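Local coordinates for protein glypican-1 (Homo sapiens, PDB 4YWT) that carries heparan sulfate chains at the cell surface and, through them, binds alpha-4 (V) collagen and takes part in Schwann cell myelination, at residues R79-L84 and E244-V249; L156-T161 and R211-F216; V274-L279 and S394-L399. The protein carries 3 engineered substitutions. One frame throughout, in Å; residues are numbered along the deposited sequence.

Overall arrangement
After the short helix 32-39 the chain enters the long helix 70-129, whose residues 79-84 form one side of contact 1. It then runs through helices 137-152 and 158-177. Contact 2 ties the start of helix 158-177 to helix 204-236, closing a loop of about 50 residues. Helix 243-253 follows and closes contact 1, so contact 2 is nested within contact 1. Contact 3 comes later, in series with both, and joins helix 268-278 to helix 391-404. Contacts 1 and 3 touch, and the disulfide Cys245-Cys278 links them. Contact 2 lies on the opposite side of the chain's centre, with its own centre about 53 Å from that of contact 1.

Contact 1: residues R79-L84 and E244-V249; sequences RSHAEL and ECSRAV
Leu84 and Val249 make the apolar part of this contact. Leu84 CD2 meets Val249 CG2 at 3.6 Å, and the two side chains cross obliquely. The same CD2 also reaches Cys245, with SG at 4.1 Å. Val249 is the two-sided residue here. Its CG1 is anti to the backbone N (chi1 165°) and lies against Ser80, 3.7 Å from Ser80 CB. Its CG2 takes Leu84. One valine thus touches two residues that are one helical turn apart on the long helix.

The polar residues meet by van der Waals contact. Ser246 OG comes to the His81 ring obliquely, 3.7 Å from His81 CD2. Ser80 OG lies near Val249 CG1, but this buried hydroxyl is hydrogen-bonded back into its own helix, most strongly to Ala77 O, with Leu76 O as a second acceptor nearby.

Segments 79-84 and 244-249 cross steeply, with 109° between their directions and axes 9.0 Å apart at closest approach. The closest backbone point is at His81 and the small Ser246, whose CA atoms are 5.6 Å apart.

The contact belongs to the disulfide-rich helical lobe of the glypican fold. Cystines Cys61-Cys255 and Cys68-Cys258 bind the approach to helix 70-129 to the region just after helix 243-253. Cys245 pairs with Cys278, tying helix 243-253 to helix 268-278. Leu84 packs on Leu275 and Val249 on Cys278 of that same helix. Helices 70-129, 243-253 and 268-278 therefore meet here, while Leu241 lies against His81 and Tyr254 against Ser80.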
ATOM      1  N   ARG A  79     -13.006  18.787  22.316  1.00 61.73           N
ATOM      2  CA  ARG A  79     -11.573  18.591  22.491  1.00 63.56           C
ATOM      3  C   ARG A  79     -11.160  17.142  22.251  1.00 58.66           C
ATOM      4  O   ARG A  79     -10.305  16.870  21.409  1.00 56.49           O
ATOM      5  CB  ARG A  79     -11.139  19.026  23.890  1.00 70.13           C
ATOM      6  CG  ARG A  79      -9.646  18.893  24.122  1.00 74.17           C
ATOM      7  CD  ARG A  79      -8.878  19.679  23.073  1.00 79.38           C
ATOM      8  NE  ARG A  79      -9.260  21.088  23.070  1.00 86.34           N
ATOM      9  CZ  ARG A  79      -8.714  22.004  23.860  1.00 93.34           C
ATOM     10  NH1 ARG A  79      -7.753  21.657  24.705  1.00 93.61           N
ATOM     11  NH2 ARG A  79      -9.117  23.266  23.800  1.00 96.17           N
ATOM     12  N   SER A  80     -11.772  16.221  22.990  1.00 57.28           N
ATOM     13  CA  SER A  80     -11.441  14.803  22.873  1.00 53.91           C
ATOM     14  C   SER A  80     -11.672  14.280  21.455  1.00 49.46           C
ATOM     15  O   SER A  80     -10.862  13.505  20.925  1.00 47.40           O
ATOM     16  CB  SER A  80     -12.256  13.984  23.878  1.00 47.68           C
ATOM     17  OG  SER A  80     -13.639  14.264  23.764  1.00 46.22           O
ATOM     18  N   HIS A  81     -12.770  14.716  20.841  1.00 50.54           N
ATOM     19  CA  HIS A  81     -13.077  14.337  19.465  1.00 45.99           C
ATOM     20  C   HIS A  81     -11.973  14.783  18.504  1.00 48.40           C
ATOM     21  O   HIS A  81     -11.433  13.977  17.727  1.00 45.25           O
ATOM     22  CB  HIS A  81     -14.421  14.929  19.039  1.00 48.01           C
ATOM     23  CG  HIS A  81     -14.767  14.680  17.604  1.00 58.06           C
ATOM     24  ND1 HIS A  81     -14.426  15.553  16.594  1.00 59.09           N
ATOM     25  CD2 HIS A  81     -15.423  13.654  17.011  1.00 60.38           C
ATOM     26  CE1 HIS A  81     -14.859  15.077  15.441  1.00 60.69           C
ATOM     27  NE2 HIS A  81     -15.467  13.926  15.666  1.00 60.97           N
ATOM     28  N   ALA A  82     -11.636  16.070  18.571  1.00 47.10           N
ATOM     29  CA  ALA A  82     -10.577  16.635  17.741  1.00 49.88           C
ATOM     30  C   ALA A  82      -9.255  15.900  17.951  1.00 52.34           C
ATOM     31  O   ALA A  82      -8.500  15.670  17.002  1.00 52.36           O
ATOM     32  CB  ALA A  82     -10.411  18.117  18.035  1.00 51.40           C
ATOM     33  N   GLU A  83      -8.988  15.528  19.199  1.00 49.36           N
ATOM     34  CA  GLU A  83      -7.765  14.816  19.547  1.00 46.91           C
ATOM     35  C   GLU A  83      -7.719  13.435  18.889  1.00 49.12           C
ATOM     36  O   GLU A  83      -6.700  13.051  18.294  1.00 54.06           O
ATOM     37  CB  GLU A  83      -7.639  14.700  21.070  1.00 47.47           C
ATOM     38  CG  GLU A  83      -7.282  16.019  21.749  1.00 51.15           C
ATOM     39  CD  GLU A  83      -7.533  16.008  23.247  1.00 58.67           C
ATOM     40  OE1 GLU A  83      -8.273  15.124  23.728  1.00 57.87           O
ATOM     41  OE2 GLU A  83      -6.991  16.891  23.946  1.00 57.04           O
ATOM     42  N   LEU A  84      -8.824  12.697  18.984  1.00 42.82           N
ATOM     43  CA  LEU A  84      -8.917  11.400  18.316  1.00 43.48           C
ATOM     44  C   LEU A  84      -8.717  11.546  16.806  1.00 44.30           C
ATOM     45  O   LEU A  84      -8.004  10.745  16.184  1.00 41.53           O
ATOM     46  CB  LEU A  84     -10.263  10.730  18.605  1.00 43.11           C
ATOM     47  CG  LEU A  84     -10.502   9.408  17.871  1.00 45.49           C
ATOM     48  CD1 LEU A  84      -9.399   8.406  18.177  1.00 46.67           C
ATOM     49  CD2 LEU A  84     -11.859   8.826  18.227  1.00 47.62           C
ATOM     50  N   GLU A 244     -22.092   9.182  17.923  1.00 47.20           N
ATOM     51  CA  GLU A 244     -21.990   8.113  18.909  1.00 50.94           C
ATOM     52  C   GLU A 244     -20.548   7.957  19.373  1.00 47.81           C
ATOM     53  O   GLU A 244     -20.267   7.879  20.573  1.00 53.82           O
ATOM     54  CB  GLU A 244     -22.503   6.799  18.319  1.00 55.33           C
ATOM     55  CG  GLU A 244     -23.979   6.818  17.963  1.00 67.11           C
ATOM     56  CD  GLU A 244     -24.858   7.104  19.162  1.00 83.22           C
ATOM     57  OE1 GLU A 244     -24.565   6.567  20.250  1.00 86.69           O
ATOM     58  OE2 GLU A 244     -25.834   7.871  19.020  1.00 87.20           O
ATOM     59  N   CYS A 245     -19.641   7.922  18.403  1.00 45.27           N
ATOM     60  CA  CYS A 245     -18.217   7.827  18.683  1.00 45.29           C
ATOM     61  C   CYS A 245     -17.748   9.027  19.489  1.00 40.65           C
ATOM     62  O   CYS A 245     -16.960   8.883  20.416  1.00 39.25           O
ATOM     63  CB  CYS A 245     -17.416   7.717  17.384  1.00 44.59           C
ATOM     64  SG  CYS A 245     -15.640   7.469  17.628  1.00 72.16           S
ATOM     65  N   SER A 246     -18.242  10.210  19.134  1.00 40.55           N
ATOM     66  CA  SER A 246     -17.874  11.436  19.834  1.00 54.47           C
ATOM     67  C   SER A 246     -18.264  11.372  21.312  1.00 50.38           C
ATOM     68  O   SER A 246     -17.447  11.654  22.194  1.00 50.15           O
ATOM     69  CB  SER A 246     -18.530  12.646  19.165  1.00 52.37           C
ATOM     70  OG  SER A 246     -17.978  13.858  19.649  1.00 59.04           O
ATOM     71  N   ARG A 247     -19.511  10.987  21.576  1.00 46.46           N
ATOM     72  CA  ARG A 247     -19.995  10.862  22.947  1.00 52.27           C
ATOM     73  C   ARG A 247     -19.230   9.792  23.721  1.00 51.63           C
ATOM     74  O   ARG A 247     -18.882   9.986  24.887  1.00 46.27           O
ATOM     75  CB  ARG A 247     -21.490  10.538  22.970  1.00 58.61           C
ATOM     76  CG  ARG A 247     -22.389  11.658  22.476  1.00 67.55           C
ATOM     77  CD  ARG A 247     -23.861  11.291  22.623  1.00 72.52           C
ATOM     78  NE  ARG A 247     -24.169   9.982  22.053  1.00 77.28           N
ATOM     79  CZ  ARG A 247     -24.382   8.884  22.773  1.00 80.82           C
ATOM     80  NH1 ARG A 247     -24.315   8.936  24.095  1.00 81.06           N
ATOM     81  NH2 ARG A 247     -24.654   7.735  22.174  1.00 80.98           N
ATOM     82  N   ALA A 248     -18.976   8.660  23.068  1.00 44.20           N
ATOM     83  CA  ALA A 248     -18.266   7.558  23.710  1.00 45.92           C
ATOM     84  C   ALA A 248     -16.826   7.938  24.050  1.00 43.56           C
ATOM     85  O   ALA A 248     -16.274   7.484  25.053  1.00 42.29           O
ATOM     86  CB  ALA A 248     -18.291   6.329  22.827  1.00 39.14           C
ATOM     87  N   VAL A 249     -16.226   8.772  23.207  1.00 43.15           N
ATOM     88  CA  VAL A 249     -14.860   9.234  23.420  1.00 40.18           C
ATOM     89  C   VAL A 249     -14.826  10.268  24.537  1.00 49.42           C
ATOM     90  O   VAL A 249     -13.915  10.262  25.366  1.00 48.78           O
ATOM     91  CB  VAL A 249     -14.255   9.824  22.128  1.00 48.97           C
ATOM     92  CG1 VAL A 249     -13.000  10.628  22.431  1.00 50.19           C
ATOM     93  CG2 VAL A 249     -13.945   8.712  21.142  1.00 38.20           C
TER

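Contact 2: residues L156-T161 and R211-F216; sequences LHLEET and RATRAF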
ATOM      1  N   LEU A 156      -1.122  -3.538 -24.565  1.00 92.06           N
ATOM      2  CA  LEU A 156      -0.302  -4.192 -25.566  1.00 83.89           C
ATOM      3  C   LEU A 156       0.098  -5.484 -24.884  1.00 79.39           C
ATOM      4  O   LEU A 156      -0.113  -5.615 -23.678  1.00 78.42           O
ATOM      5  CB  LEU A 156       0.939  -3.372 -25.939  1.00 78.30           C
ATOM      6  CG  LEU A 156       0.880  -1.886 -26.304  1.00 72.60           C
ATOM      7  CD1 LEU A 156       2.173  -1.213 -25.874  1.00 70.67           C
ATOM      8  CD2 LEU A 156       0.657  -1.688 -27.792  1.00 73.52           C
ATOM      9  N   HIS A 157       0.625  -6.455 -25.622  1.00 81.39           N
ATOM     10  CA  HIS A 157       1.405  -7.486 -24.942  1.00 85.92           C
ATOM     11  C   HIS A 157       2.628  -7.840 -25.792  1.00 80.26           C
ATOM     12  O   HIS A 157       2.645  -7.617 -27.007  1.00 78.56           O
ATOM     13  CB  HIS A 157       0.533  -8.710 -24.604  1.00 95.93           C
ATOM     14  CG  HIS A 157       1.299  -9.894 -24.087  1.00103.12           C
ATOM     15  ND1 HIS A 157       2.170 -10.631 -24.857  1.00107.44           N
ATOM     16  CD2 HIS A 157       1.390 -10.401 -22.835  1.00104.95           C
ATOM     17  CE1 HIS A 157       2.722 -11.577 -24.117  1.00108.27           C
ATOM     18  NE2 HIS A 157       2.266 -11.458 -22.886  1.00107.91           N
ATOM     19  N   LEU A 158       3.655  -8.358 -25.122  1.00 75.86           N
ATOM     20  CA  LEU A 158       4.969  -8.620 -25.702  1.00 74.66           C
ATOM     21  C   LEU A 158       5.040  -9.729 -26.738  1.00 72.87           C
ATOM     22  O   LEU A 158       5.926  -9.717 -27.558  1.00 74.08           O
ATOM     23  CB  LEU A 158       5.951  -8.957 -24.582  1.00 74.77           C
ATOM     24  CG  LEU A 158       5.889  -7.918 -23.472  1.00 74.00           C
ATOM     25  CD1 LEU A 158       6.687  -8.356 -22.267  1.00 75.19           C
ATOM     26  CD2 LEU A 158       6.404  -6.601 -24.012  1.00 73.05           C
ATOM     27  N   GLU A 159       4.149 -10.707 -26.697  1.00 65.40           N
ATOM     28  CA  GLU A 159       4.272 -11.850 -27.599  1.00 64.17           C
ATOM     29  C   GLU A 159       4.245 -11.437 -29.065  1.00 60.45           C
ATOM     30  O   GLU A 159       5.152 -11.746 -29.843  1.00 60.37           O
ATOM     31  CB  GLU A 159       3.154 -12.852 -27.337  1.00 61.93           C
ATOM     32  N   GLU A 160       3.185 -10.727 -29.415  1.00 60.32           N
ATOM     33  CA  GLU A 160       2.951 -10.256 -30.763  1.00 60.19           C
ATOM     34  C   GLU A 160       3.966  -9.175 -31.137  1.00 59.22           C
ATOM     35  O   GLU A 160       4.500  -9.175 -32.245  1.00 64.55           O
ATOM     36  CB  GLU A 160       1.514  -9.734 -30.881  1.00 68.40           C
ATOM     37  CG  GLU A 160       0.449 -10.532 -30.098  1.00 78.98           C
ATOM     38  CD  GLU A 160       0.427 -10.234 -28.597  1.00 88.85           C
ATOM     39  OE1 GLU A 160       1.495  -9.928 -28.024  1.00 90.40           O
ATOM     40  OE2 GLU A 160      -0.666 -10.279 -27.995  1.00 92.35           O
ATOM     41  N   THR A 161       4.242  -8.271 -30.200  1.00 54.91           N
ATOM     42  CA  THR A 161       5.157  -7.149 -30.427  1.00 48.09           C
ATOM     43  C   THR A 161       6.588  -7.608 -30.712  1.00 43.38           C
ATOM     44  O   THR A 161       7.248  -7.122 -31.635  1.00 41.12           O
ATOM     45  CB  THR A 161       5.165  -6.202 -29.210  1.00 45.09           C
ATOM     46  OG1 THR A 161       3.898  -5.541 -29.116  1.00 46.77           O
ATOM     47  CG2 THR A 161       6.263  -5.157 -29.339  1.00 49.81           C
ATOM     48  N   ARG A 211      10.452 -14.481 -20.064  1.00 29.96           N
ATOM     49  CA  ARG A 211      10.953 -13.653 -18.973  1.00 34.43           C
ATOM     50  C   ARG A 211      10.318 -12.267 -18.952  1.00 40.67           C
ATOM     51  O   ARG A 211       9.864 -11.812 -17.904  1.00 40.26           O
ATOM     52  CB  ARG A 211      12.476 -13.532 -19.053  1.00 27.90           C
ATOM     53  CG  ARG A 211      13.200 -14.817 -18.698  1.00 27.59           C
ATOM     54  CD  ARG A 211      14.707 -14.657 -18.769  1.00 31.79           C
ATOM     55  NE  ARG A 211      15.389 -15.885 -18.372  1.00 35.10           N
ATOM     56  CZ  ARG A 211      15.685 -16.204 -17.116  1.00 43.06           C
ATOM     57  NH1 ARG A 211      16.305 -17.345 -16.849  1.00 44.57           N
ATOM     58  NH2 ARG A 211      15.358 -15.382 -16.126  1.00 45.41           N
ATOM     59  N   ALA A 212      10.275 -11.600 -20.102  1.00 31.87           N
ATOM     60  CA  ALA A 212       9.690 -10.264 -20.162  1.00 34.25           C
ATOM     61  C   ALA A 212       8.201 -10.313 -19.839  1.00 34.91           C
ATOM     62  O   ALA A 212       7.693  -9.474 -19.084  1.00 37.49           O
ATOM     63  CB  ALA A 212       9.918  -9.635 -21.523  1.00 25.63           C
ATOM     64  N   THR A 213       7.512 -11.302 -20.410  1.00 35.12           N
ATOM     65  CA  THR A 213       6.081 -11.471 -20.181  1.00 37.31           C
ATOM     66  C   THR A 213       5.765 -11.593 -18.694  1.00 40.51           C
ATOM     67  O   THR A 213       4.876 -10.911 -18.188  1.00 32.54           O
ATOM     68  CB  THR A 213       5.528 -12.707 -20.911  1.00 38.98           C
ATOM     69  OG1 THR A 213       5.646 -12.519 -22.327  1.00 49.74           O
ATOM     70  CG2 THR A 213       4.066 -12.922 -20.557  1.00 44.20           C
ATOM     71  N   ARG A 214       6.498 -12.455 -17.997  1.00 30.37           N
ATOM     72  CA  ARG A 214       6.299 -12.613 -16.558  1.00 37.45           C
ATOM     73  C   ARG A 214       6.677 -11.349 -15.771  1.00 37.35           C
ATOM     74  O   ARG A 214       5.850 -10.756 -15.056  1.00 33.90           O
ATOM     75  CB  ARG A 214       7.109 -13.810 -16.051  1.00 34.71           C
ATOM     76  CG  ARG A 214       7.322 -13.832 -14.548  1.00 32.28           C
ATOM     77  CD  ARG A 214       8.140 -15.043 -14.116  1.00 27.30           C
ATOM     78  NE  ARG A 214       9.344 -15.223 -14.924  1.00 29.05           N
ATOM     79  CZ  ARG A 214      10.433 -14.464 -14.836  1.00 36.18           C
ATOM     80  NH1 ARG A 214      11.478 -14.713 -15.613  1.00 41.99           N
ATOM     81  NH2 ARG A 214      10.479 -13.452 -13.979  1.00 31.09           N
ATOM     82  N   ALA A 215       7.929 -10.932 -15.933  1.00 29.93           N
ATOM     83  CA  ALA A 215       8.525  -9.893 -15.103  1.00 33.50           C
ATOM     84  C   ALA A 215       7.879  -8.519 -15.262  1.00 34.88           C
ATOM     85  O   ALA A 215       7.716  -7.797 -14.277  1.00 26.00           O
ATOM     86  CB  ALA A 215      10.014  -9.797 -15.391  1.00 27.33           C
ATOM     87  N   PHE A 216       7.518  -8.144 -16.486  1.00 26.56           N
ATOM     88  CA  PHE A 216       6.998  -6.795 -16.702  1.00 29.71           C
ATOM     89  C   PHE A 216       5.575  -6.627 -16.163  1.00 32.48           C
ATOM     90  O   PHE A 216       5.251  -5.597 -15.557  1.00 39.20           O
ATOM     91  CB  PHE A 216       7.065  -6.424 -18.185  1.00 30.44           C
ATOM     92  CG  PHE A 216       8.405  -5.887 -18.606  1.00 32.16           C
ATOM     93  CD1 PHE A 216       8.723  -4.552 -18.411  1.00 36.69           C
ATOM     94  CD2 PHE A 216       9.356  -6.718 -19.179  1.00 27.17           C
ATOM     95  CE1 PHE A 216       9.957  -4.053 -18.788  1.00 35.46           C
ATOM     96  CE2 PHE A 216      10.591  -6.226 -19.558  1.00 24.32           C
ATOM     97  CZ  PHE A 216      10.892  -4.891 -19.362  1.00 36.56           C
TER
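The His157 ring meets Thr213 with its edge. Thr213 CG2 lies near the ring plane, 3.3 Å from His157 NE2, and the two side chains cross at about a right angle. Glu159 CA sits in plane at the edge of the same ring. The Phe216 ring has Ala212 CA of its own helix in plane at its edge. Across the contact it receives Leu158 CD1 obliquely, 4.4 Å from Phe216 CD2.

His157 is the N-cap of helix 158-177. Its chi1 of 171° sets CG anti to the backbone N, and ND1 accepts a hydrogen bond from Glu159 N at 2.7 Å. The bond is nearly straight at the hydrogen, 176°, although Glu159 N is tilted 23° from the ring plane. It occupies an amide of the first turn, which has no helical carbonyl before it. The NE2-CE1 edge of the ring is the part that meets Thr213. The side chain of His157 is poorly ordered, so these details are less certain. Thr161 OG1 donates to His157 O from above the carbonyl plane, 3.2 Å away.

Leu158 supplies the apolar packing. Its CD1 rests on the backbone of helix 204-236, 3.5 Å from Ala212 C, and is 3.6 Å from Ala212 CB. Thr213 OG1 is hydrogen-bonded to Arg209 O one turn back in its helix. Leu158 also touches Leu147 and Tyr150 of helix 137-152, and Phe216 touches Tyr150.

Contact 3: residues V274-L279 and S394-L399; sequences VLKGCL and SLPGTL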
ATOM      1  N   VAL A 274     -14.188   1.079  23.044  1.00 34.84           N
ATOM      2  CA  VAL A 274     -14.626   2.365  22.510  1.00 35.21           C
ATOM      3  C   VAL A 274     -14.120   2.577  21.084  1.00 38.73           C
ATOM      4  O   VAL A 274     -14.906   2.858  20.178  1.00 38.35           O
ATOM      5  CB  VAL A 274     -14.156   3.539  23.386  1.00 44.33           C
ATOM      6  CG1 VAL A 274     -14.465   4.864  22.705  1.00 36.54           C
ATOM      7  CG2 VAL A 274     -14.812   3.473  24.757  1.00 46.04           C
ATOM      8  N   LEU A 275     -12.815   2.428  20.881  1.00 33.80           N
ATOM      9  CA  LEU A 275     -12.236   2.670  19.562  1.00 33.07           C
ATOM     10  C   LEU A 275     -12.665   1.620  18.538  1.00 32.27           C
ATOM     11  O   LEU A 275     -12.817   1.932  17.359  1.00 31.93           O
ATOM     12  CB  LEU A 275     -10.709   2.734  19.642  1.00 32.75           C
ATOM     13  CG  LEU A 275     -10.153   3.941  20.404  1.00 45.03           C
ATOM     14  CD1 LEU A 275      -8.660   4.092  20.165  1.00 33.39           C
ATOM     15  CD2 LEU A 275     -10.892   5.213  20.014  1.00 45.06           C
ATOM     16  N   LYS A 276     -12.865   0.383  18.986  1.00 36.54           N
ATOM     17  CA  LYS A 276     -13.398  -0.656  18.108  1.00 33.23           C
ATOM     18  C   LYS A 276     -14.811  -0.298  17.675  1.00 32.50           C
ATOM     19  O   LYS A 276     -15.226  -0.616  16.562  1.00 32.69           O
ATOM     20  CB  LYS A 276     -13.388  -2.025  18.791  1.00 31.57           C
ATOM     21  CG  LYS A 276     -12.065  -2.764  18.670  1.00 32.64           C
ATOM     22  CD  LYS A 276     -12.127  -4.127  19.335  1.00 34.84           C
ATOM     23  CE  LYS A 276     -10.809  -4.867  19.194  1.00 39.25           C
ATOM     24  NZ  LYS A 276     -10.969  -6.340  19.355  1.00 42.50           N
ATOM     25  N   GLY A 277     -15.547   0.365  18.562  1.00 38.10           N
ATOM     26  CA  GLY A 277     -16.858   0.877  18.211  1.00 37.59           C
ATOM     27  C   GLY A 277     -16.755   2.000  17.195  1.00 37.56           C
ATOM     28  O   GLY A 277     -17.496   2.034  16.212  1.00 39.32           O
ATOM     29  N   CYS A 278     -15.820   2.915  17.428  1.00 36.24           N
ATOM     30  CA  CYS A 278     -15.644   4.079  16.567  1.00 33.85           C
ATOM     31  C   CYS A 278     -15.068   3.726  15.199  1.00 38.03           C
ATOM     32  O   CYS A 278     -15.419   4.341  14.193  1.00 33.14           O
ATOM     33  CB  CYS A 278     -14.735   5.108  17.244  1.00 40.57           C
ATOM     34  SG  CYS A 278     -15.393   5.808  18.772  1.00 60.38           S
ATOM     35  N   LEU A 279     -14.182   2.737  15.165  1.00 40.37           N
ATOM     36  CA  LEU A 279     -13.427   2.440  13.953  1.00 39.42           C
ATOM     37  C   LEU A 279     -13.805   1.096  13.336  1.00 30.62           C
ATOM     38  O   LEU A 279     -12.958   0.402  12.776  1.00 30.74           O
ATOM     39  CB  LEU A 279     -11.929   2.472  14.256  1.00 36.08           C
ATOM     40  CG  LEU A 279     -11.431   3.724  14.982  1.00 37.40           C
ATOM     41  CD1 LEU A 279      -9.931   3.643  15.225  1.00 38.10           C
ATOM     42  CD2 LEU A 279     -11.788   4.982  14.201  1.00 31.86           C
ATOM     43  N   SER A 394      -5.498  -3.048  14.016  1.00 39.50           N
ATOM     44  CA  SER A 394      -4.524  -2.720  15.047  1.00 40.49           C
ATOM     45  C   SER A 394      -4.682  -1.268  15.480  1.00 33.32           C
ATOM     46  O   SER A 394      -4.099  -0.853  16.480  1.00 29.22           O
ATOM     47  CB  SER A 394      -3.097  -2.968  14.557  1.00 39.15           C
ATOM     48  OG  SER A 394      -2.690  -1.959  13.650  1.00 42.86           O
ATOM     49  N   LEU A 395      -5.463  -0.503  14.720  1.00 28.42           N
ATOM     50  CA  LEU A 395      -5.731   0.899  15.065  1.00 41.07           C
ATOM     51  C   LEU A 395      -6.136   1.141  16.535  1.00 45.72           C
ATOM     52  O   LEU A 395      -5.520   1.975  17.204  1.00 48.45           O
ATOM     53  CB  LEU A 395      -6.809   1.478  14.140  1.00 40.90           C
ATOM     54  CG  LEU A 395      -6.361   1.992  12.774  1.00 43.52           C
ATOM     55  CD1 LEU A 395      -7.529   2.636  12.045  1.00 45.21           C
ATOM     56  CD2 LEU A 395      -5.213   2.974  12.930  1.00 46.91           C
ATOM     57  N   PRO A 396      -7.161   0.423  17.048  1.00 42.35           N
ATOM     58  CA  PRO A 396      -7.562   0.728  18.428  1.00 43.97           C
ATOM     59  C   PRO A 396      -6.472   0.410  19.448  1.00 42.69           C
ATOM     60  O   PRO A 396      -6.238   1.201  20.359  1.00 45.54           O
ATOM     61  CB  PRO A 396      -8.784  -0.175  18.651  1.00 41.33           C
ATOM     62  CG  PRO A 396      -9.242  -0.562  17.285  1.00 39.12           C
ATOM     63  CD  PRO A 396      -7.995  -0.646  16.473  1.00 40.41           C
ATOM     64  N   GLY A 397      -5.819  -0.736  19.283  1.00 41.34           N
ATOM     65  CA  GLY A 397      -4.767  -1.158  20.189  1.00 31.34           C
ATOM     66  C   GLY A 397      -3.614  -0.176  20.265  1.00 42.66           C
ATOM     67  O   GLY A 397      -3.155   0.169  21.352  1.00 40.60           O
ATOM     68  N   THR A 398      -3.150   0.284  19.107  1.00 45.11           N
ATOM     69  CA  THR A 398      -2.019   1.204  19.055  1.00 46.83           C
ATOM     70  C   THR A 398      -2.410   2.607  19.507  1.00 46.88           C
ATOM     71  O   THR A 398      -1.654   3.263  20.227  1.00 47.30           O
ATOM     72  CB  THR A 398      -1.415   1.281  17.639  1.00 44.09           C
ATOM     73  OG1 THR A 398      -2.351   1.898  16.746  1.00 51.24           O
ATOM     74  CG2 THR A 398      -1.062  -0.110  17.130  1.00 42.15           C
ATOM     75  N   LEU A 399      -3.586   3.066  19.090  1.00 42.74           N
ATOM     76  CA  LEU A 399      -4.056   4.390  19.488  1.00 46.06           C
ATOM     77  C   LEU A 399      -4.279   4.468  20.995  1.00 41.96           C
ATOM     78  O   LEU A 399      -4.028   5.502  21.613  1.00 41.68           O
ATOM     79  CB  LEU A 399      -5.342   4.759  18.748  1.00 44.87           C
ATOM     80  CG  LEU A 399      -5.160   5.276  17.322  1.00 47.06           C
ATOM     81  CD1 LEU A 399      -6.502   5.629  16.697  1.00 43.81           C
ATOM     82  CD2 LEU A 399      -4.225   6.474  17.309  1.00 46.58           C
TER
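Pro396 is the main bump of this contact. It packs between Leu275 and Lys276, which are neighbours in sequence. Its CB presses on Leu275 CB at 3.6 Å. The next ring atom, Pro396 CG, lies 3.8 Å from Lys276 CG. The ring also approaches Lys276 N, so one flank of it faces backbone as well as side chain. Lys276 crosses the ring at about a right angle, and its chain is extended beyond CG. It carries NZ away from the proline to a hydrogen bond with Met428 O.

The proline also shapes its own helix. A proline nitrogen has no hydrogen to give to the preceding turn. Helix 391-404 is kinked here, where the N atoms of Pro396 and Gly397 lack that bond. Segments 274-278 and 394-399 run roughly antiparallel, with 141° between their directions and axes 8.7 Å apart. Leu275 and Pro396 are the nearest backbone pair, with CA atoms 5.2 Å apart. The disulfide Cys271-Cys400 staples these two helices together, within the cysteine-rich lobe of the glypican fold.

Leucines fill the space beside the proline. Leu275 reaches past the backbone of Pro396, and its CD1 meets Leu399 CB at 3.7 Å, crossing that side chain at about a right angle. Its chi1 of -67° swings CG off the carbonyl side, and from there CD1 extends to Leu399. Leu279, just after the end of helix 268-278, enters from the side of Leu395. Its CD1 points into the notch between Leu395 and Leu399, 4.0 Å from Leu395 CB and 4.2 Å from Leu399 CD1. Helix 70-129 adds Leu88 against both Leu279 and Leu395, and Ala87 against Leu399.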